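Long-range contacts in AB hydrolase-1 domain-containing protein (Parabacteroides distasonis, PDB 4Q34), which is a putative esterase of the alpha/beta hydrolase family and probably hydrolyses ester bonds: residues A34-Q39 and C82-D87; A159-F164 and L186-N191. All blocks are in the same frame, centred on the assembly; numbering follows the deposited sequence. Where two conformers were deposited one is given.

Interaction 1 joins strands 28-41 and 83-87 of the central mixed sheet and is almost wholly buried; interaction 2 lies nearer the surface, where helix 153-167 meets the loop that runs from helix 178-185 into strand 192-198. The first is held by a ladder of backbone hydrogen bonds with side-chain packing on both faces, the second by one side-chain-to-backbone bond and small apolar contacts between the segments, helped by T189 and K188 bonding other residues of the same helix. Helix 153-167 ties them together: its A159, Y160 and L163 pack on the sheet, V86 CG2 lying 3.7 Å from L163 CD2, while A161 and F164 of the same helix meet the loop.

Interaction 1 (A34-Q39 and C82-D87); sequences AYVFYQ and CVYLVD
Y38 lays its CB over one face of the Y84 ring, CB 3.6 Å from the ring centroid and 23° off the normal, a CH-pi contact displaced toward the rim at CD2 and CE2. The two rings, planes 18° apart, are displaced past each other with little overlap. Y38 chi1 (76°) puts CG between the backbone N and the carbonyl carbon, 3.8 Å from Y84 CE2; the ring runs on to E10, hydrogen-bonded through OH. V36 CG1 meets the Y84 ring at its edge, 3.7 Å from CD2. An alanine in place of Y84 would probably open a gap beneath Y38 CB and beside V36 CG1. On the same face, A34 CB packs on V86 CG1 at 3.8 Å. On the other face, Y35 and D87 run alongside each other, with D87 OD2 3.4 Å from Y35 CD1; S59 N holds D87 OD1, while Y35 OH bonds E63 of the second subunit. Between the two layers of side chains runs an antiparallel ladder, with Y35-D87, F37-L85 and Q39-V83 as hydrogen-bonded pairs and V36-V86 and Y38-Y84 as non-hydrogen-bonded ones. Each hydrogen-bonded pair exchanges two N-H...O bonds, among them F37 N to L85 O at 2.9 Å. This is one of the antiparallel pairings of the otherwise largely parallel alpha/beta hydrolase sheet; on its other side 83-87 runs parallel to 49-52. F37 meets F37 of the second subunit edge to face. The chemistry divides: six backbone N-H...O bonds pair the strands, helix 153-167 packs the V36/V86 face, and the Y35/F37/Q39 face meets helix 72-78 and the second subunit.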
loop_
_atom_site.group_PDB
_atom_site.type_symbol
_atom_site.label_atom_id
_atom_site.label_comp_id
_atom_site.label_asym_id
_atom_site.label_seq_id
_atom_site.Cartn_x
_atom_site.Cartn_y
_atom_site.Cartn_z
ATOM N N ALA A 34 5.679 -3.303 -9.666
ATOM C CA ALA A 34 5.694 -2.460 -8.470
ATOM C C ALA A 34 4.353 -1.752 -8.400
ATOM O O ALA A 34 3.669 -1.592 -9.446
ATOM C CB ALA A 34 6.815 -1.425 -8.559
ATOM N N TYR A 35 4.012 -1.265 -7.199
ATOM C CA TYR A 35 2.876 -0.398 -6.999
ATOM C C TYR A 35 3.399 1.000 -6.691
ATOM O O TYR A 35 4.357 1.143 -5.954
ATOM C CB TYR A 35 1.981 -0.868 -5.865
ATOM C CG TYR A 35 1.002 0.187 -5.367
ATOM C CD1 TYR A 35 1.355 1.032 -4.348
ATOM C CD2 TYR A 35 -0.269 0.309 -5.902
ATOM C CE1 TYR A 35 0.469 1.988 -3.854
ATOM C CE2 TYR A 35 -1.172 1.263 -5.429
ATOM C CZ TYR A 35 -0.796 2.099 -4.388
ATOM O OH TYR A 35 -1.651 3.060 -3.898
ATOM N N VAL A 36 2.783 2.009 -7.288
ATOM C CA VAL A 36 3.238 3.390 -7.152
ATOM C C VAL A 36 2.077 4.308 -6.765
ATOM O O VAL A 36 1.007 4.256 -7.362
ATOM C CB VAL A 36 3.817 3.875 -8.507
ATOM C CG1 VAL A 36 4.318 5.317 -8.383
ATOM C CG2 VAL A 36 4.894 2.922 -8.968
ATOM N N PHE A 37 2.293 5.170 -5.774
ATOM C CA PHE A 37 1.345 6.248 -5.492
ATOM C C PHE A 37 2.111 7.542 -5.702
ATOM O O PHE A 37 3.240 7.670 -5.223
ATOM C CB PHE A 37 0.838 6.162 -4.050
ATOM C CG PHE A 37 -0.096 7.274 -3.680
ATOM C CD1 PHE A 37 -1.441 7.227 -3.986
ATOM C CD2 PHE A 37 0.383 8.376 -2.972
ATOM C CE1 PHE A 37 -2.305 8.280 -3.631
ATOM C CE2 PHE A 37 -0.476 9.415 -2.609
ATOM C CZ PHE A 37 -1.814 9.363 -2.927
ATOM N N TYR A 38 1.515 8.509 -6.401
ATOM C CA TYR A 38 2.229 9.715 -6.741
ATOM C C TYR A 38 1.389 10.944 -6.467
ATOM O O TYR A 38 0.158 10.914 -6.512
ATOM C CB TYR A 38 2.704 9.712 -8.213
ATOM C CG TYR A 38 1.567 9.990 -9.184
ATOM C CD1 TYR A 38 0.738 8.960 -9.630
ATOM C CD2 TYR A 38 1.270 11.295 -9.587
ATOM C CE1 TYR A 38 -0.329 9.211 -10.477
ATOM C CE2 TYR A 38 0.208 11.548 -10.432
ATOM C CZ TYR A 38 -0.592 10.509 -10.862
ATOM O OH TYR A 38 -1.640 10.789 -11.718
ATOM N N GLN A 39 2.078 12.041 -6.197
ATOM C CA GLN A 39 1.396 13.337 -6.074
ATOM C C GLN A 39 2.225 14.385 -6.757
ATOM O O GLN A 39 3.455 14.431 -6.563
ATOM C CB GLN A 39 1.259 13.673 -4.572
ATOM C CG GLN A 39 0.442 12.677 -3.777
ATOM C CD GLN A 39 0.248 13.094 -2.345
ATOM O OE1 GLN A 39 1.188 13.070 -1.524
ATOM N NE2 GLN A 39 -0.982 13.415 -2.007
ATOM N N CYS A 82 7.238 16.725 -7.417
ATOM C CA CYS A 82 6.441 15.518 -7.651
ATOM C C CYS A 82 7.080 14.391 -6.895
ATOM O O CYS A 82 8.301 14.206 -6.992
ATOM C CB CYS A 82 6.343 15.128 -9.128
ATOM S SG CYS A 82 5.619 16.412 -10.141
ATOM N N VAL A 83 6.273 13.647 -6.155
ATOM C CA VAL A 83 6.784 12.580 -5.345
ATOM C C VAL A 83 6.091 11.264 -5.750
ATOM O O VAL A 83 4.861 11.194 -5.749
ATOM C CB VAL A 83 6.562 12.841 -3.843
ATOM C CG1 VAL A 83 6.863 11.621 -3.033
ATOM C CG2 VAL A 83 7.373 14.046 -3.356
ATOM N N TYR A 84 6.908 10.229 -6.007
ATOM C CA TYR A 84 6.473 8.898 -6.346
ATOM C C TYR A 84 6.923 7.958 -5.252
ATOM O O TYR A 84 8.111 7.766 -5.041
ATOM C CB TYR A 84 7.061 8.456 -7.701
ATOM C CG TYR A 84 6.485 9.184 -8.854
ATOM C CD1 TYR A 84 6.823 10.495 -9.098
ATOM C CD2 TYR A 84 5.548 8.559 -9.697
ATOM C CE1 TYR A 84 6.241 11.194 -10.166
ATOM C CE2 TYR A 84 4.983 9.243 -10.762
ATOM C CZ TYR A 84 5.315 10.549 -10.977
ATOM O OH TYR A 84 4.733 11.193 -12.039
ATOM N N LEU A 85 5.974 7.407 -4.514
ATOM C CA LEU A 85 6.272 6.423 -3.461
ATOM C C LEU A 85 6.011 5.032 -4.034
ATOM O O LEU A 85 4.955 4.804 -4.635
ATOM C CB LEU A 85 5.373 6.649 -2.225
ATOM C CG LEU A 85 5.660 7.799 -1.225
ATOM C CD1 LEU A 85 5.234 7.424 0.179
ATOM C CD2 LEU A 85 7.119 8.236 -1.192
ATOM N N VAL A 86 6.913 4.076 -3.783
ATOM C CA VAL A 86 6.822 2.793 -4.448
ATOM C C VAL A 86 6.812 1.660 -3.419
ATOM O O VAL A 86 7.540 1.732 -2.407
ATOM C CB VAL A 86 8.021 2.621 -5.438
ATOM C CG1 VAL A 86 7.916 1.285 -6.169
ATOM C CG2 VAL A 86 8.111 3.815 -6.424
ATOM N N ASP A 87 5.998 0.627 -3.688
ATOM C CA ASP A 87 6.162 -0.699 -3.118
ATOM C C ASP A 87 6.726 -1.576 -4.255
ATOM O O ASP A 87 6.101 -1.762 -5.309
ATOM C CB ASP A 87 4.866 -1.269 -2.658
ATOM C CG ASP A 87 4.185 -0.410 -1.607
ATOM O OD1 ASP A 87 4.827 0.184 -0.711
ATOM O OD2 ASP A 87 2.925 -0.374 -1.651
#

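Interaction 2 (A159-F164 and L186-N191); sequences AYAALF and LLKTRN
F164 and N191 face each other with matching first torsions: CG is anti to the carbonyl carbon in both, at chi1 -82° in F164 and -80° in N191. Their CB atoms come within 4.0 Å, and the carboxamide of N191 reaches the helix backbone, ND2 donating to F164 O at 2.9 Å. The bond is fairly straight at the hydrogen (163°), and the acceptor lies close to the amide plane of N191, although the donor stands above the carbonyl plane of F164. The backbone O of N191 lies 3.4 Å from F164 CD1, oblique to the ring, while the F164 ring meets F172 edge to face. T189 OG1, anti to its own backbone N, accepts from N191 N at 3.1 Å, which makes an ST turn and fixes the loop just ahead of strand 192-198. The same hydroxyl bonds D165 on the helix and lies 3.8 Å from F164 CB. In this alpha/beta hydrolase fold the contact sets helix 153-167, which precedes strand 170-175, beside the loop that leads helix 178-185 into the neighbouring parallel strand 192-198. Farther toward the start of the helix, A161 CB packs on K188 CB at 3.6 Å; the small A161 side chain is consistent with the close approach of the loop here. Extended beyond CG, K188 carries NZ to D158 (salt bridge) and S157 (hydrogen bond), earlier on the same helix.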
loop_
_atom_site.group_PDB
_atom_site.type_symbol
_atom_site.label_atom_id
_atom_site.label_comp_id
_atom_site.label_asym_id
_atom_site.label_seq_id
_atom_site.Cartn_x
_atom_site.Cartn_y
_atom_site.Cartn_z
ATOM N N ALA A 159 11.487 -3.140 -12.399
ATOM C CA ALA A 159 10.251 -2.390 -12.210
ATOM C C ALA A 159 10.578 -0.917 -12.009
ATOM O O ALA A 159 9.899 -0.048 -12.532
ATOM C CB ALA A 159 9.452 -2.949 -11.083
ATOM N N TYR A 160 11.640 -0.604 -11.275
ATOM C CA TYR A 160 11.992 0.805 -11.122
ATOM C C TYR A 160 12.473 1.423 -12.446
ATOM O O TYR A 160 12.147 2.585 -12.719
ATOM C CB TYR A 160 13.023 1.030 -10.037
ATOM C CG TYR A 160 12.477 0.973 -8.649
ATOM C CD1 TYR A 160 11.867 2.102 -8.071
ATOM C CD2 TYR A 160 12.639 -0.177 -7.832
ATOM C CE1 TYR A 160 11.384 2.090 -6.777
ATOM C CE2 TYR A 160 12.155 -0.197 -6.515
ATOM C CZ TYR A 160 11.551 0.956 -5.982
ATOM O OH TYR A 160 11.059 0.961 -4.682
ATOM N N ALA A 161 13.163 0.645 -13.287
ATOM C CA ALA A 161 13.524 1.141 -14.621
ATOM C C ALA A 161 12.280 1.454 -15.459
ATOM O O ALA A 161 12.251 2.485 -16.158
ATOM C CB ALA A 161 14.408 0.172 -15.338
ATOM N N ALA A 162 11.269 0.596 -15.372
ATOM C CA ALA A 162 10.004 0.787 -16.095
ATOM C C ALA A 162 9.323 2.070 -15.599
ATOM O O ALA A 162 8.778 2.838 -16.393
ATOM C CB ALA A 162 9.087 -0.416 -15.925
ATOM N N LEU A 163 9.458 2.349 -14.313
ATOM C CA LEU A 163 8.884 3.567 -13.764
ATOM C C LEU A 163 9.594 4.815 -14.268
ATOM O O LEU A 163 8.939 5.765 -14.686
ATOM C CB LEU A 163 8.971 3.547 -12.240
ATOM C CG LEU A 163 8.482 4.805 -11.518
ATOM C CD1 LEU A 163 7.060 5.178 -11.947
ATOM C CD2 LEU A 163 8.601 4.574 -9.991
ATOM N N PHE A 164 10.935 4.828 -14.212
ATOM C CA PHE A 164 11.695 5.952 -14.731
ATOM C C PHE A 164 11.472 6.133 -16.224
ATOM O O PHE A 164 11.390 7.236 -16.713
ATOM C CB PHE A 164 13.178 5.819 -14.420
ATOM C CG PHE A 164 13.522 6.262 -13.028
ATOM C CD1 PHE A 164 13.600 7.606 -12.721
ATOM C CD2 PHE A 164 13.706 5.351 -12.026
ATOM C CE1 PHE A 164 13.873 8.039 -11.436
ATOM C CE2 PHE A 164 14.030 5.768 -10.745
ATOM C CZ PHE A 164 14.087 7.116 -10.453
ATOM N N LEU A 186 20.228 2.004 -12.398
ATOM C CA LEU A 186 20.999 2.948 -13.177
ATOM C C LEU A 186 21.455 2.372 -14.538
ATOM O O LEU A 186 21.555 3.090 -15.540
ATOM C CB LEU A 186 22.200 3.469 -12.349
ATOM C CG LEU A 186 23.018 4.605 -12.986
ATOM C CD1 LEU A 186 22.205 5.892 -13.025
ATOM C CD2 LEU A 186 24.315 4.869 -12.223
ATOM N N LEU A 187 21.697 1.061 -14.580
ATOM C CA LEU A 187 22.209 0.377 -15.738
ATOM C C LEU A 187 21.106 0.029 -16.716
ATOM O O LEU A 187 21.376 -0.560 -17.766
ATOM C CB LEU A 187 22.869 -0.931 -15.290
ATOM C CG LEU A 187 23.966 -0.763 -14.220
ATOM C CD1 LEU A 187 24.536 -2.144 -13.950
ATOM C CD2 LEU A 187 25.055 0.174 -14.704
ATOM N N LYS A 188 19.862 0.397 -16.383
ATOM C CA LYS A 188 18.665 -0.033 -17.116
ATOM C C LYS A 188 17.775 1.064 -17.636
ATOM O O LYS A 188 16.760 0.772 -18.257
ATOM C CB LYS A 188 17.758 -0.854 -16.182
ATOM C CG LYS A 188 18.394 -2.108 -15.733
ATOM C CD LYS A 188 17.434 -2.908 -14.882
ATOM C CE LYS A 188 18.128 -4.206 -14.657
ATOM N NZ LYS A 188 17.305 -5.212 -13.994
ATOM N N THR A 189 18.125 2.308 -17.358
ATOM C CA THR A 189 17.327 3.437 -17.792
ATOM C C THR A 189 18.251 4.618 -18.010
ATOM O O THR A 189 19.290 4.714 -17.360
ATOM C CB THR A 189 16.226 3.766 -16.774
ATOM O OG1 THR A 189 15.464 4.885 -17.252
ATOM C CG2 THR A 189 16.794 4.187 -15.427
ATOM N N ARG A 190 17.867 5.485 -18.954
ATOM C CA ARG A 190 18.501 6.777 -19.188
ATOM C C ARG A 190 17.983 7.867 -18.264
ATOM O O ARG A 190 18.606 8.919 -18.132
ATOM C CB ARG A 190 18.258 7.215 -20.644
ATOM C CG ARG A 190 19.092 6.477 -21.676
ATOM C CD ARG A 190 20.505 7.046 -21.816
ATOM N NE ARG A 190 20.535 8.293 -22.577
ATOM C CZ ARG A 190 21.634 9.015 -22.764
ATOM N NH1 ARG A 190 22.787 8.610 -22.248
ATOM N NH2 ARG A 190 21.580 10.131 -23.465
ATOM N N ASN A 191 16.870 7.598 -17.588
ATOM C CA ASN A 191 16.093 8.623 -16.919
ATOM C C ASN A 191 16.386 8.835 -15.415
ATOM O O ASN A 191 15.615 9.498 -14.722
ATOM C CB ASN A 191 14.636 8.347 -17.127
ATOM C CG ASN A 191 14.161 8.819 -18.490
ATOM O OD1 ASN A 191 14.897 9.531 -19.199
ATOM N ND2 ASN A 191 12.921 8.512 -18.835
#